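PDB 6OJ1: endo alpha-1,4 polygalactosaminidase from Neosartorya fumigata, which hydrolyses alpha-1,4-linked galactosamine polymers from within the chain and thereby disrupts microbial biofilms. Local coordinates for residues T40-E45 against F228-P233. Residues are numbered along the deposited sequence; the frame is centred on the assembly and turned at random.
Sequences TKWQIE and FHIEYP
Trp42 and Phe228 meet in a buried, mainly apolar contact inside the barrel, where strands 42-45 and 228-231 face each other without sharing a hydrogen bond. Their axes pass 8.6 Å apart at 56°, and strand 261-266 lends Val264 to both Trp42 and Ile230. The indole of Trp42 lies against Phe228 of strand 227-231: Phe228 CB sits over its six-membered ring in a CH-pi contact, 3.4 Å from the centroid and 11° off the normal. Trp42 CZ2 comes 3.4 Å from Phe228 C. The phenyl ring turns obliquely past the pyrrole part, planes at 44°, and offers its edge to Thr40 O, which Ser262 OG hydrogen-bonds. Further along, Ile230 CG1 reaches the indole edge, 3.6 Å from Trp42 CZ2, while Ile230 CD1 touches Ile44 CD1 at 4.1 Å, the two side chains crossing at about a right angle. His229, whose CB points away from strand 42-45, donates NE2 to the anti lone pair of Glu231 OE2, and its ND1 bonds Thr263 OG1. Side chains from non-adjacent strands, meeting inside the barrel, form the core of a (beta/alpha)-barrel, here of family GH114.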
# COMPACT_ATOMS: atom_id res chain seq x y z
N THR A 40 6.61 -8.53 -11.32
CA THR A 40 7.85 -8.12 -10.68
C THR A 40 7.87 -8.58 -9.23
O THR A 40 6.92 -8.36 -8.48
CB THR A 40 8.02 -6.60 -10.75
OG1 THR A 40 8.12 -6.19 -12.13
CG2 THR A 40 9.29 -6.19 -10.02
N LYS A 41 8.96 -9.24 -8.85
CA LYS A 41 9.11 -9.73 -7.48
C LYS A 41 9.31 -8.57 -6.52
O LYS A 41 10.05 -7.62 -6.81
CB LYS A 41 10.30 -10.69 -7.39
CG LYS A 41 10.46 -11.37 -6.05
CD LYS A 41 11.63 -12.36 -6.13
CE LYS A 41 11.95 -12.99 -4.78
NZ LYS A 41 13.11 -13.92 -4.90
N TRP A 42 8.66 -8.64 -5.36
CA TRP A 42 8.74 -7.56 -4.39
C TRP A 42 8.93 -8.12 -2.99
O TRP A 42 8.81 -9.32 -2.73
CB TRP A 42 7.50 -6.64 -4.45
CG TRP A 42 6.22 -7.20 -3.86
CD1 TRP A 42 5.65 -8.42 -4.11
CD2 TRP A 42 5.32 -6.51 -2.96
NE1 TRP A 42 4.47 -8.54 -3.40
CE2 TRP A 42 4.25 -7.40 -2.69
CE3 TRP A 42 5.33 -5.25 -2.36
CZ2 TRP A 42 3.19 -7.05 -1.84
CZ3 TRP A 42 4.28 -4.90 -1.51
CH2 TRP A 42 3.22 -5.80 -1.26
N GLN A 43 9.25 -7.20 -2.09
CA GLN A 43 9.31 -7.42 -0.66
C GLN A 43 8.62 -6.24 -0.00
O GLN A 43 8.64 -5.13 -0.54
CB GLN A 43 10.77 -7.57 -0.18
CG GLN A 43 11.06 -7.30 1.31
CD GLN A 43 10.53 -8.36 2.27
OE1 GLN A 43 9.41 -8.85 2.13
NE2 GLN A 43 11.34 -8.73 3.26
N ILE A 44 7.97 -6.47 1.13
CA ILE A 44 7.36 -5.40 1.91
C ILE A 44 7.76 -5.59 3.37
O ILE A 44 7.76 -6.71 3.88
CB ILE A 44 5.83 -5.36 1.76
CG1 ILE A 44 5.23 -4.30 2.70
CG2 ILE A 44 5.19 -6.74 2.00
CD1 ILE A 44 3.75 -3.95 2.41
N GLU A 45 8.15 -4.49 4.01
CA GLU A 45 8.56 -4.56 5.42
C GLU A 45 8.18 -3.21 6.03
O GLU A 45 8.81 -2.20 5.72
CB GLU A 45 10.05 -4.84 5.57
CG GLU A 45 10.45 -5.24 7.00
CD GLU A 45 10.57 -4.04 7.92
OE1 GLU A 45 11.45 -3.18 7.66
OE2 GLU A 45 9.78 -3.95 8.89
N PHE A 228 0.66 -6.39 -6.36
CA PHE A 228 1.57 -6.73 -5.26
C PHE A 228 0.71 -7.36 -4.17
O PHE A 228 -0.03 -6.67 -3.47
CB PHE A 228 2.34 -5.49 -4.83
CG PHE A 228 3.21 -4.96 -5.93
CD1 PHE A 228 4.19 -5.78 -6.49
CD2 PHE A 228 3.05 -3.67 -6.43
CE1 PHE A 228 5.01 -5.32 -7.53
CE2 PHE A 228 3.87 -3.20 -7.46
CZ PHE A 228 4.84 -4.03 -8.01
N HIS A 229 0.79 -8.68 -4.07
CA HIS A 229 -0.22 -9.50 -3.43
C HIS A 229 0.33 -10.11 -2.15
O HIS A 229 1.36 -10.79 -2.18
CB HIS A 229 -0.70 -10.58 -4.40
CG HIS A 229 -1.54 -11.65 -3.78
ND1 HIS A 229 -1.27 -12.99 -3.94
CD2 HIS A 229 -2.64 -11.58 -2.99
CE1 HIS A 229 -2.16 -13.70 -3.28
NE2 HIS A 229 -3.00 -12.87 -2.69
N ILE A 230 -0.37 -9.88 -1.03
CA ILE A 230 0.04 -10.39 0.28
C ILE A 230 -0.98 -11.40 0.77
O ILE A 230 -2.19 -11.16 0.69
CB ILE A 230 0.16 -9.25 1.32
CG1 ILE A 230 0.97 -8.07 0.79
CG2 ILE A 230 0.78 -9.77 2.62
CD1 ILE A 230 0.89 -6.85 1.71
N GLU A 231 -0.50 -12.53 1.31
CA GLU A 231 -1.35 -13.43 2.08
C GLU A 231 -0.71 -13.66 3.44
O GLU A 231 0.52 -13.60 3.58
CB GLU A 231 -1.58 -14.78 1.37
CG GLU A 231 -2.35 -14.67 0.03
CD GLU A 231 -3.84 -14.42 0.20
OE1 GLU A 231 -4.41 -14.84 1.23
OE2 GLU A 231 -4.45 -13.81 -0.71
N TYR A 232 -1.55 -13.93 4.44
CA TYR A 232 -1.14 -14.04 5.84
C TYR A 232 -1.57 -15.40 6.37
O TYR A 232 -2.50 -15.50 7.19
CB TYR A 232 -1.75 -12.93 6.69
CG TYR A 232 -1.43 -11.51 6.28
CD1 TYR A 232 -0.16 -10.99 6.42
CD2 TYR A 232 -2.43 -10.68 5.79
CE1 TYR A 232 0.13 -9.67 6.07
CE2 TYR A 232 -2.17 -9.36 5.44
CZ TYR A 232 -0.89 -8.86 5.58
OH TYR A 232 -0.61 -7.55 5.24
N PRO A 233 -0.92 -16.48 5.94
CA PRO A 233 -1.43 -17.82 6.27
C PRO A 233 -1.32 -18.20 7.74
O PRO A 233 -2.03 -19.11 8.18
CB PRO A 233 -0.59 -18.75 5.38
CG PRO A 233 0.64 -17.99 5.10
CD PRO A 233 0.25 -16.53 5.05